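Local coordinates for protein oxidoreductase (Azotobacter vinelandii, PDB 7D5M) that binds NAD+ and is probably an NAD-dependent dehydrogenase of the Gfo/Idh/MocA family, related to inositol dehydrogenases, at residues G160-I165 with L292-Q297; K224-S229 with V370-R375; Y245-M248 with A254-L257. All blocks are in the same frame, centred on the assembly; numbering follows the deposited sequence.

Contact 1: residues G160-I165 with L292-Q297; sequences GELGEI and LAFEIQ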
ATOM      1  N   GLY A 160      27.046  -1.222   8.184  1.00 18.58           N
ATOM      2  CA  GLY A 160      26.512  -1.532   9.527  1.00 18.57           C
ATOM      3  C   GLY A 160      25.164  -0.885   9.810  1.00 17.75           C
ATOM      4  O   GLY A 160      24.774  -0.834  11.007  1.00 17.41           O
ATOM      5  N   GLU A 161      24.440  -0.432   8.777  1.00 16.64           N
ATOM      6  CA  GLU A 161      23.183   0.339   8.961  1.00 17.24           C
ATOM      7  C   GLU A 161      22.104  -0.568   9.574  1.00 15.89           C
ATOM      8  O   GLU A 161      21.200  -0.017  10.204  1.00 16.38           O
ATOM      9  CB  GLU A 161      22.699   0.969   7.655  1.00 19.32           C
ATOM     10  CG  GLU A 161      23.625   2.054   7.141  1.00 20.88           C
ATOM     11  CD  GLU A 161      23.076   2.931   6.030  1.00 23.78           C
ATOM     12  OE1 GLU A 161      21.948   3.425   6.196  1.00 25.64           O
ATOM     13  OE2 GLU A 161      23.814   3.155   5.020  1.00 25.99           O
ATOM     14  N   LEU A 162      22.195  -1.889   9.409  1.00 14.75           N
ATOM     15  CA  LEU A 162      21.212  -2.849   9.985  1.00 14.97           C
ATOM     16  C   LEU A 162      21.694  -3.373  11.343  1.00 14.41           C
ATOM     17  O   LEU A 162      20.910  -4.065  11.998  1.00 13.08           O
ATOM     18  CB  LEU A 162      20.968  -4.025   9.039  1.00 15.45           C
ATOM     19  CG  LEU A 162      20.426  -3.698   7.650  1.00 16.27           C
ATOM     20  CD1 LEU A 162      19.799  -4.928   7.031  1.00 16.55           C
ATOM     21  CD2 LEU A 162      19.428  -2.560   7.677  1.00 16.53           C
ATOM     22  N   GLY A 163      22.912  -3.032  11.779  1.00 15.07           N
ATOM     23  CA  GLY A 163      23.553  -3.707  12.920  1.00 15.45           C
ATOM     24  C   GLY A 163      23.951  -5.122  12.550  1.00 16.27           C
ATOM     25  O   GLY A 163      24.212  -5.386  11.360  1.00 15.07           O
ATOM     26  N   GLU A 164      24.011  -6.029  13.523  1.00 16.93           N
ATOM     27  CA  GLU A 164      24.435  -7.425  13.247  1.00 18.37           C
ATOM     28  C   GLU A 164      23.270  -8.162  12.581  1.00 16.48           C
ATOM     29  O   GLU A 164      22.113  -8.039  13.033  1.00 15.39           O
ATOM     30  CB  GLU A 164      24.977  -8.128  14.495  1.00 22.42           C
ATOM     31  CG  GLU A 164      23.991  -8.288  15.625  1.00 27.68           C
ATOM     32  CD  GLU A 164      24.627  -8.822  16.906  1.00 30.58           C
ATOM     33  OE1 GLU A 164      25.341  -9.845  16.825  1.00 34.31           O
ATOM     34  OE2 GLU A 164      24.402  -8.220  17.977  1.00 36.30           O
ATOM     35  N   ILE A 165      23.565  -8.886  11.511  1.00 14.36           N
ATOM     36  CA  ILE A 165      22.512  -9.554  10.702  1.00 14.47           C
ATOM     37  C   ILE A 165      22.045 -10.796  11.462  1.00 13.59           C
ATOM     38  O   ILE A 165      22.896 -11.574  11.955  1.00 13.64           O
ATOM     39  CB  ILE A 165      23.007  -9.865   9.280  1.00 14.83           C
ATOM     40  CG1 ILE A 165      23.603  -8.629   8.601  1.00 15.83           C
ATOM     41  CG2 ILE A 165      21.895 -10.489   8.453  1.00 14.98           C
ATOM     42  CD1 ILE A 165      22.692  -7.428   8.537  1.00 15.83           C
ATOM     43  N   LEU A 292      12.844   0.594  -1.727  1.00 10.15           N
ATOM     44  CA  LEU A 292      13.476  -0.308  -0.738  1.00 10.42           C
ATOM     45  C   LEU A 292      13.042   0.148   0.654  1.00 10.41           C
ATOM     46  O   LEU A 292      13.321   1.315   1.018  1.00 10.66           O
ATOM     47  CB  LEU A 292      14.991  -0.258  -0.917  1.00 10.77           C
ATOM     48  CG  LEU A 292      15.797  -1.096   0.078  1.00 11.30           C
ATOM     49  CD1 LEU A 292      15.644  -2.575  -0.217  1.00 11.46           C
ATOM     50  CD2 LEU A 292      17.257  -0.690   0.036  1.00 11.89           C
ATOM     51  N   ALA A 293      12.317  -0.707   1.372  1.00 10.89           N
ATOM     52  CA  ALA A 293      11.881  -0.433   2.760  1.00 10.93           C
ATOM     53  C   ALA A 293      13.116  -0.432   3.655  1.00 11.44           C
ATOM     54  O   ALA A 293      13.933  -1.348   3.523  1.00 12.11           O
ATOM     55  CB  ALA A 293      10.884  -1.458   3.241  1.00 11.40           C
ATOM     56  N   PHE A 294      13.246   0.563   4.525  1.00 11.27           N
ATOM     57  CA  PHE A 294      14.357   0.662   5.504  1.00 11.48           C
ATOM     58  C   PHE A 294      13.748   1.019   6.850  1.00 10.96           C
ATOM     59  O   PHE A 294      13.202   2.114   7.003  1.00 11.15           O
ATOM     60  CB  PHE A 294      15.429   1.657   5.060  1.00 11.86           C
ATOM     61  CG  PHE A 294      16.543   1.852   6.060  1.00 11.78           C
ATOM     62  CD1 PHE A 294      17.156   0.769   6.669  1.00 12.22           C
ATOM     63  CD2 PHE A 294      17.001   3.124   6.365  1.00 12.70           C
ATOM     64  CE1 PHE A 294      18.186   0.959   7.581  1.00 12.48           C
ATOM     65  CE2 PHE A 294      18.039   3.306   7.263  1.00 12.01           C
ATOM     66  CZ  PHE A 294      18.622   2.226   7.874  1.00 12.03           C
ATOM     67  N   GLU A 295      13.813   0.082   7.784  1.00 11.32           N
ATOM     68  CA  GLU A 295      12.969   0.118   9.001  1.00 11.65           C
ATOM     69  C   GLU A 295      13.868  -0.010  10.229  1.00 11.47           C
ATOM     70  O   GLU A 295      14.155  -1.141  10.659  1.00 11.17           O
ATOM     71  CB  GLU A 295      11.900  -0.963   8.895  1.00 12.45           C
ATOM     72  CG  GLU A 295      11.148  -0.897   7.577  1.00 13.05           C
ATOM     73  CD  GLU A 295       9.963  -1.838   7.454  1.00 14.20           C
ATOM     74  OE1 GLU A 295       9.958  -2.900   8.124  1.00 14.17           O
ATOM     75  OE2 GLU A 295       9.023  -1.486   6.698  1.00 16.63           O
ATOM     76  N   ILE A 296      14.279   1.134  10.768  1.00 11.68           N
ATOM     77  CA  ILE A 296      15.116   1.184  12.000  1.00 11.33           C
ATOM     78  C   ILE A 296      14.179   0.954  13.186  1.00 11.01           C
ATOM     79  O   ILE A 296      13.156   1.682  13.283  1.00 10.93           O
ATOM     80  CB  ILE A 296      15.874   2.518  12.113  1.00 11.47           C
ATOM     81  CG1 ILE A 296      16.806   2.770  10.924  1.00 11.41           C
ATOM     82  CG2 ILE A 296      16.608   2.584  13.444  1.00 11.68           C
ATOM     83  CD1 ILE A 296      17.323   4.188  10.843  1.00 11.68           C
ATOM     84  N   GLN A 297      14.495  -0.007  14.054  1.00 10.97           N
ATOM     85  CA  GLN A 297      13.640  -0.269  15.235  1.00 11.52           C
ATOM     86  C   GLN A 297      13.538   1.012  16.068  1.00 11.79           C
ATOM     87  O   GLN A 297      14.588   1.606  16.401  1.00 12.73           O
ATOM     88  CB  GLN A 297      14.141  -1.435  16.088  1.00 11.54           C
ATOM     89  CG  GLN A 297      13.244  -1.675  17.305  1.00 11.77           C
ATOM     90  CD  GLN A 297      11.805  -1.952  16.935  1.00 12.13           C
ATOM     91  OE1 GLN A 297      11.521  -2.593  15.919  1.00 11.99           O
ATOM     92  NE2 GLN A 297      10.878  -1.493  17.770  1.00 11.48           N
TER
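Three first torsions set the meeting of Glu161, Leu162 and Phe294. Phe294 sends CG anti to its own nitrogen (chi1 177°), which carries the ring out of strand 291-296 to the loop. Glu161 and Leu162 both hold CG anti to the carbonyl carbon (chi1 -67° and -60°), and the ring ends up against both side chains. Leu162 reaches it with a single methyl: CD2 stands 3.7 Å from Phe294 CE1 and 4.2 Å from Phe294 CD1, at the ring edge and near its plane. The approach of Glu161 is different. Its chain runs extended past CG and crosses the phenylalanine at about a right angle, bringing OE1 to 3.9 Å from Phe294 CZ; carboxylate and ring planes are close to perpendicular. Backbone adds a third point, since Glu161 O lies 4.1 Å from Phe294 CE1.

Gly160 ends helix 148-158 in a Schellman motif, and Gly163 N bonds to Gly160 O at 3.0 Å to close a type I turn with Glu161 and Leu162 at its middle positions. Met156 of that helix also touches both Glu161 and Phe294, while Leu162 packs onto Ala280 and Leu282 of the adjacent strand 280-285. The contact thus packs the link between helix 148-158 and strand 165-173 against strand 291-296, next to the outermost strand 301-305 of the mixed sheet of the C-terminal domain.

Chemically, the join is dispersion between a methyl and an aromatic edge, with a carboxylate oxygen beside it at van der Waals distance. Two oxygens of Glu161 have partners elsewhere: OE2 bonds to His312 NE2 and the carbonyl O to Arg279 NH1. The first bond probably limits rotation of the carboxylate beside the ring; the second holds the turn's backbone.

Contact 2: residues K224-S229 with V370-R375; sequences KRLMCS and VRWVER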
ATOM      1  N   LYS A 224      25.962 -22.891   6.776  1.00 18.42           N
ATOM      2  CA  LYS A 224      26.555 -24.020   7.539  1.00 20.36           C
ATOM      3  C   LYS A 224      25.716 -25.285   7.318  1.00 20.29           C
ATOM      4  O   LYS A 224      26.293 -26.358   7.025  1.00 19.13           O
ATOM      5  CB  LYS A 224      26.632 -23.666   9.024  1.00 22.08           C
ATOM      6  CG  LYS A 224      27.354 -24.701   9.872  1.00 24.75           C
ATOM      7  CD  LYS A 224      26.981 -24.671  11.330  1.00 26.97           C
ATOM      8  CE  LYS A 224      27.128 -23.302  11.957  1.00 29.68           C
ATOM      9  NZ  LYS A 224      26.168 -23.113  13.068  1.00 31.52           N
ATOM     10  N   ARG A 225      24.391 -25.180   7.472  1.00 20.65           N
ATOM     11  CA  ARG A 225      23.460 -26.331   7.342  1.00 20.89           C
ATOM     12  C   ARG A 225      22.151 -25.842   6.740  1.00 19.22           C
ATOM     13  O   ARG A 225      21.844 -24.665   6.915  1.00 16.93           O
ATOM     14  CB  ARG A 225      23.111 -26.956   8.694  1.00 23.68           C
ATOM     15  CG  ARG A 225      24.300 -27.408   9.525  1.00 27.01           C
ATOM     16  CD  ARG A 225      23.851 -28.389  10.594  1.00 29.35           C
ATOM     17  NE  ARG A 225      22.822 -27.823  11.462  1.00 31.39           N
ATOM     18  CZ  ARG A 225      21.993 -28.528  12.233  1.00 31.60           C
ATOM     19  NH1 ARG A 225      22.042 -29.851  12.238  1.00 33.08           N
ATOM     20  NH2 ARG A 225      21.105 -27.905  12.990  1.00 31.26           N
ATOM     21  N   LEU A 226      21.396 -26.731   6.098  1.00 17.46           N
ATOM     22  CA  LEU A 226      20.011 -26.401   5.710  1.00 17.02           C
ATOM     23  C   LEU A 226      19.131 -27.641   5.805  1.00 16.51           C
ATOM     24  O   LEU A 226      19.637 -28.777   5.832  1.00 15.85           O
ATOM     25  CB  LEU A 226      19.959 -25.741   4.326  1.00 17.04           C
ATOM     26  CG  LEU A 226      20.334 -26.562   3.092  1.00 16.82           C
ATOM     27  CD1 LEU A 226      19.259 -27.570   2.710  1.00 17.00           C
ATOM     28  CD2 LEU A 226      20.566 -25.622   1.914  1.00 16.98           C
ATOM     29  N   MET A 227      17.834 -27.402   5.888  1.00 15.87           N
ATOM     30  CA  MET A 227      16.817 -28.449   5.682  1.00 16.64           C
ATOM     31  C   MET A 227      15.817 -27.933   4.656  1.00 15.98           C
ATOM     32  O   MET A 227      15.616 -26.694   4.547  1.00 14.98           O
ATOM     33  CB  MET A 227      16.111 -28.814   6.985  1.00 18.69           C
ATOM     34  CG  MET A 227      15.666 -27.617   7.773  1.00 20.39           C
ATOM     35  SD  MET A 227      14.321 -28.064   8.870  1.00 24.12           S
ATOM     36  CE  MET A 227      13.111 -28.603   7.657  1.00 29.05           C
ATOM     37  N   CYS A 228      15.232 -28.845   3.903  1.00 15.10           N
ATOM     38  CA  CYS A 228      14.228 -28.502   2.879  1.00 14.26           C
ATOM     39  C   CYS A 228      13.093 -29.520   2.915  1.00 14.80           C
ATOM     40  O   CYS A 228      13.346 -30.737   2.814  1.00 13.29           O
ATOM     41  CB  CYS A 228      14.848 -28.409   1.495  1.00 14.11           C
ATOM     42  SG  CYS A 228      13.631 -28.045   0.206  1.00 13.89           S
ATOM     43  N   SER A 229      11.880 -29.009   3.063  1.00 14.69           N
ATOM     44  CA  SER A 229      10.624 -29.766   2.931  1.00 15.35           C
ATOM     45  C   SER A 229       9.932 -29.299   1.648  1.00 14.80           C
ATOM     46  O   SER A 229       9.694 -28.085   1.514  1.00 13.99           O
ATOM     47  CB  SER A 229       9.790 -29.574   4.163  1.00 17.06           C
ATOM     48  OG  SER A 229       8.439 -29.846   3.881  1.00 19.89           O
ATOM     49  N   VAL A 370      23.393 -24.074  -8.243  1.00 12.46           N
ATOM     50  CA  VAL A 370      23.278 -25.541  -8.462  1.00 12.43           C
ATOM     51  C   VAL A 370      23.534 -26.250  -7.129  1.00 12.58           C
ATOM     52  O   VAL A 370      22.777 -27.168  -6.807  1.00 13.21           O
ATOM     53  CB  VAL A 370      24.236 -26.014  -9.564  1.00 12.07           C
ATOM     54  CG1 VAL A 370      24.259 -27.534  -9.699  1.00 12.49           C
ATOM     55  CG2 VAL A 370      23.893 -25.342 -10.873  1.00 12.00           C
ATOM     56  N   ARG A 371      24.567 -25.848  -6.394  1.00 13.08           N
ATOM     57  CA  ARG A 371      24.891 -26.430  -5.066  1.00 13.96           C
ATOM     58  C   ARG A 371      23.650 -26.354  -4.174  1.00 13.50           C
ATOM     59  O   ARG A 371      23.279 -27.370  -3.556  1.00 14.14           O
ATOM     60  CB  ARG A 371      26.032 -25.690  -4.371  1.00 15.67           C
ATOM     61  CG  ARG A 371      26.462 -26.354  -3.070  1.00 17.42           C
ATOM     62  CD  ARG A 371      27.405 -25.506  -2.244  1.00 19.64           C
ATOM     63  NE  ARG A 371      28.443 -24.883  -3.056  1.00 21.84           N
ATOM     64  CZ  ARG A 371      29.502 -25.507  -3.538  1.00 23.15           C
ATOM     65  NH1 ARG A 371      29.689 -26.795  -3.304  1.00 24.62           N
ATOM     66  NH2 ARG A 371      30.370 -24.840  -4.272  1.00 26.00           N
ATOM     67  N   TRP A 372      23.042 -25.178  -4.075  1.00 12.68           N
ATOM     68  CA  TRP A 372      21.914 -24.966  -3.132  1.00 12.72           C
ATOM     69  C   TRP A 372      20.756 -25.896  -3.496  1.00 12.69           C
ATOM     70  O   TRP A 372      20.240 -26.572  -2.601  1.00 13.04           O
ATOM     71  CB  TRP A 372      21.479 -23.505  -3.117  1.00 12.69           C
ATOM     72  CG  TRP A 372      20.370 -23.198  -2.155  1.00 12.66           C
ATOM     73  CD1 TRP A 372      20.480 -22.925  -0.822  1.00 12.97           C
ATOM     74  CD2 TRP A 372      18.982 -23.030  -2.483  1.00 12.45           C
ATOM     75  NE1 TRP A 372      19.251 -22.635  -0.291  1.00 12.81           N
ATOM     76  CE2 TRP A 372      18.310 -22.700  -1.284  1.00 12.71           C
ATOM     77  CE3 TRP A 372      18.239 -23.145  -3.662  1.00 12.45           C
ATOM     78  CZ2 TRP A 372      16.938 -22.451  -1.248  1.00 12.08           C
ATOM     79  CZ3 TRP A 372      16.880 -22.917  -3.622  1.00 12.41           C
ATOM     80  CH2 TRP A 372      16.239 -22.581  -2.423  1.00 12.20           C
ATOM     81  N   VAL A 373      20.361 -25.934  -4.767  1.00 12.51           N
ATOM     82  CA  VAL A 373      19.239 -26.798  -5.225  1.00 13.22           C
ATOM     83  C   VAL A 373      19.584 -28.247  -4.869  1.00 13.63           C
ATOM     84  O   VAL A 373      18.706 -28.959  -4.367  1.00 14.42           O
ATOM     85  CB  VAL A 373      18.951 -26.624  -6.726  1.00 12.73           C
ATOM     86  CG1 VAL A 373      18.019 -27.713  -7.252  1.00 12.90           C
ATOM     87  CG2 VAL A 373      18.384 -25.244  -7.006  1.00 12.83           C
ATOM     88  N   GLU A 374      20.821 -28.677  -5.132  1.00 14.16           N
ATOM     89  CA  GLU A 374      21.206 -30.098  -4.936  1.00 15.41           C
ATOM     90  C   GLU A 374      21.076 -30.458  -3.450  1.00 15.12           C
ATOM     91  O   GLU A 374      20.504 -31.529  -3.157  1.00 15.81           O
ATOM     92  CB  GLU A 374      22.603 -30.354  -5.498  1.00 16.34           C
ATOM     93  CG  GLU A 374      23.001 -31.813  -5.485  1.00 17.47           C
ATOM     94  CD  GLU A 374      24.151 -32.140  -6.420  1.00 17.49           C
ATOM     95  OE1 GLU A 374      25.189 -32.601  -5.920  1.00 19.17           O
ATOM     96  OE2 GLU A 374      24.009 -31.918  -7.638  1.00 16.82           O
ATOM     97  N   ARG A 375      21.571 -29.606  -2.548  1.00 15.53           N
ATOM     98  CA  ARG A 375      21.503 -29.826  -1.079  1.00 16.42           C
ATOM     99  C   ARG A 375      20.037 -29.851  -0.633  1.00 15.71           C
ATOM    100  O   ARG A 375      19.697 -30.716   0.196  1.00 14.99           O
ATOM    101  CB  ARG A 375      22.286 -28.765  -0.304  1.00 18.85           C
ATOM    102  CG  ARG A 375      23.791 -28.919  -0.425  1.00 21.10           C
ATOM    103  CD  ARG A 375      24.353 -30.073   0.394  1.00 22.78           C
ATOM    104  NE  ARG A 375      25.748 -30.225   0.020  1.00 25.95           N
ATOM    105  CZ  ARG A 375      26.186 -30.942  -1.019  1.00 28.67           C
ATOM    106  NH1 ARG A 375      25.340 -31.626  -1.772  1.00 28.74           N
ATOM    107  NH2 ARG A 375      27.480 -30.992  -1.294  1.00 30.11           N
TER
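Arg375 N bonds to Arg371 O at 3.0 Å, a helical bond in the turn whose sheet-facing side, with the indole of Trp372, receives Leu226 from the strand. The contact itself is apolar, and Leu226 carries all of its strand side. Its CG sits between the backbone N and the carbonyl carbon (chi1 67°), and the two methyls part company from there. CD2 goes to the indole, 3.8 Å from Trp372 CD1 and 3.9 Å from Trp372 NE1; it meets the five-membered ring obliquely, and the two side chains cross at about a right angle. CD1 turns to the helix backbone, 4.1 Å from Arg375 O. The aliphatic root of Arg375 completes the seat, its CB lying 4.2 Å from Leu226 CD2. Beyond that root the arginine leaves the contact, and its NE is hydrogen-bonded to Tyr389 O near the C terminus.

Such distances, without a polar bond between the segments, indicate ordinary helix-on-sheet packing. The side chain of Trp372 is about 9 Å from that of Lys115, which binds NAD+, and about 13 Å from the bound NAD, so the packing does not touch the cofactor. Helix 363-381 lies here against strand 223-231; Trp372 also touches Thr246 and Met248 of strand 243-250, and on helix 202-217 meets Leu203, Thr208 and Leu211.

Contact 3: residues Y245-M248 with A254-L257; sequences YTLM and AMGL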
ATOM      1  N   TYR A 245       9.951 -25.210   1.341  1.00 11.95           N
ATOM      2  CA  TYR A 245      10.478 -24.432   2.479  1.00 12.21           C
ATOM      3  C   TYR A 245      11.922 -24.846   2.700  1.00 12.75           C
ATOM      4  O   TYR A 245      12.168 -26.032   2.996  1.00 13.35           O
ATOM      5  CB  TYR A 245       9.661 -24.687   3.745  1.00 12.19           C
ATOM      6  CG  TYR A 245       8.193 -24.487   3.519  1.00 12.53           C
ATOM      7  CD1 TYR A 245       7.632 -23.224   3.612  1.00 12.99           C
ATOM      8  CD2 TYR A 245       7.371 -25.551   3.179  1.00 12.94           C
ATOM      9  CE1 TYR A 245       6.282 -23.025   3.382  1.00 13.44           C
ATOM     10  CE2 TYR A 245       6.025 -25.365   2.936  1.00 13.35           C
ATOM     11  CZ  TYR A 245       5.477 -24.100   3.049  1.00 13.47           C
ATOM     12  OH  TYR A 245       4.150 -23.912   2.798  1.00 13.99           O
ATOM     13  N   THR A 246      12.837 -23.890   2.603  1.00 12.27           N
ATOM     14  CA  THR A 246      14.259 -24.116   2.931  1.00 12.12           C
ATOM     15  C   THR A 246      14.621 -23.278   4.149  1.00 12.85           C
ATOM     16  O   THR A 246      14.537 -22.043   4.081  1.00 13.55           O
ATOM     17  CB  THR A 246      15.185 -23.816   1.755  1.00 11.75           C
ATOM     18  OG1 THR A 246      14.692 -24.556   0.642  1.00 11.62           O
ATOM     19  CG2 THR A 246      16.618 -24.184   2.080  1.00 11.79           C
ATOM     20  N   LEU A 247      15.009 -23.942   5.229  1.00 13.14           N
ATOM     21  CA  LEU A 247      15.510 -23.271   6.441  1.00 13.75           C
ATOM     22  C   LEU A 247      17.022 -23.492   6.519  1.00 14.12           C
ATOM     23  O   LEU A 247      17.497 -24.646   6.310  1.00 14.82           O
ATOM     24  CB  LEU A 247      14.773 -23.819   7.662  1.00 14.25           C
ATOM     25  CG  LEU A 247      15.074 -23.101   8.972  1.00 15.15           C
ATOM     26  CD1 LEU A 247      14.610 -21.652   8.931  1.00 15.28           C
ATOM     27  CD2 LEU A 247      14.414 -23.826  10.133  1.00 16.10           C
ATOM     28  N   MET A 248      17.760 -22.419   6.759  1.00 14.29           N
ATOM     29  CA  MET A 248      19.241 -22.443   6.741  1.00 14.83           C
ATOM     30  C   MET A 248      19.796 -21.817   8.017  1.00 14.90           C
ATOM     31  O   MET A 248      19.230 -20.820   8.513  1.00 13.90           O
ATOM     32  CB  MET A 248      19.750 -21.669   5.525  1.00 15.54           C
ATOM     33  CG  MET A 248      19.042 -22.065   4.257  1.00 15.99           C
ATOM     34  SD  MET A 248      19.838 -21.387   2.802  1.00 17.12           S
ATOM     35  CE  MET A 248      19.454 -19.651   2.959  1.00 16.36           C
ATOM     36  N   ALA A 254      23.174 -16.511  12.289  1.00 15.94           N
ATOM     37  CA  ALA A 254      22.036 -15.940  11.524  1.00 15.19           C
ATOM     38  C   ALA A 254      21.231 -17.085  10.896  1.00 13.56           C
ATOM     39  O   ALA A 254      21.796 -18.164  10.647  1.00 13.72           O
ATOM     40  CB  ALA A 254      22.496 -14.949  10.480  1.00 15.51           C
ATOM     41  N   MET A 255      19.940 -16.867  10.672  1.00 12.61           N
ATOM     42  CA  MET A 255      19.032 -17.864  10.051  1.00 12.98           C
ATOM     43  C   MET A 255      18.563 -17.344   8.694  1.00 12.61           C
ATOM     44  O   MET A 255      18.416 -16.120   8.534  1.00 12.27           O
ATOM     45  CB  MET A 255      17.811 -18.135  10.935  1.00 13.52           C
ATOM     46  CG  MET A 255      18.160 -18.692  12.303  1.00 13.71           C
ATOM     47  SD  MET A 255      19.013 -20.297  12.218  1.00 15.22           S
ATOM     48  CE  MET A 255      17.682 -21.379  11.714  1.00 15.33           C
ATOM     49  N   GLY A 256      18.325 -18.266   7.773  1.00 11.96           N
ATOM     50  CA  GLY A 256      17.794 -17.974   6.438  1.00 11.81           C
ATOM     51  C   GLY A 256      16.554 -18.796   6.185  1.00 12.07           C
ATOM     52  O   GLY A 256      16.500 -19.973   6.605  1.00 11.96           O
ATOM     53  N   LEU A 257      15.582 -18.219   5.494  1.00 12.12           N
ATOM     54  CA  LEU A 257      14.361 -18.948   5.115  1.00 12.03           C
ATOM     55  C   LEU A 257      14.073 -18.622   3.660  1.00 11.82           C
ATOM     56  O   LEU A 257      14.098 -17.425   3.334  1.00 11.82           O
ATOM     57  CB  LEU A 257      13.222 -18.497   6.027  1.00 12.28           C
ATOM     58  CG  LEU A 257      11.840 -19.049   5.684  1.00 12.82           C
ATOM     59  CD1 LEU A 257      11.774 -20.552   5.877  1.00 13.71           C
ATOM     60  CD2 LEU A 257      10.783 -18.352   6.523  1.00 12.70           C
TER
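Peptide planes are the flat groups that meet between Met248 and Gly256, linked by two hydrogen bonds, each donor standing tilted from the acceptor's carbonyl plane. Met248 N donates a hydrogen bond to Gly256 O at 2.8 Å (157° at the hydrogen), and Gly256 N donates one to Met248 O, also at 2.8 Å (168°). This is an antiparallel hydrogen-bonded pair; Leu247 and Leu257 form the next, non-hydrogen-bonded one, where Leu257 CA reaches Thr246 O at 3.3 Å as a CA-H...O contact.

On one face of these peptides lie Leu247, Met255 and Leu257. Leu247 CD1 rests 3.4 Å from Gly256 O and 4.3 Å from Leu257 CD1. The Met255 chain, bent at chi2 and again at chi3, curls back so that CE lies 3.6 Å from Met248 O. The other face carries Met248, whose CE comes to 4.2 Å from Gly256 CA, lying in the direction that a CB would take and that the glycine leaves unfilled.

The two strands, 243-250 and 255-261, make a beta hairpin inside the mixed sheet, between strands 223-231 and 165-173. Trp372 of helix 363-381 covers the Met248 and Thr246 face; toward the Leu247, Met255 and Leu257 face come Ser229 and Tyr245 of the second subunit.

How the contacts relate
From the N terminus, the chain first reaches 160-165, the loop between helix 148-158 and strand 165-173, and contact 1 closes a long loop when strand 291-296 returns to it. Within that loop lies all of contact 3, pairing strands 243-250 and 255-261. Contact 2 crosses contact 1: segment 224-229 falls inside the first loop, while 370-375 follows its end, and contact 2 also encloses the hairpin. All three reach one mixed sheet, contact 2 bringing helix 363-381 to strand 223-231. Contacts 2 and 3 are neighbours, with Met227 N 2.8 Å from Leu247 O, a probable hydrogen bond. Contact 1 touches contact 3 through Ile165 and Ala254, but stays about 12 Å from contact 2 at nearest atoms.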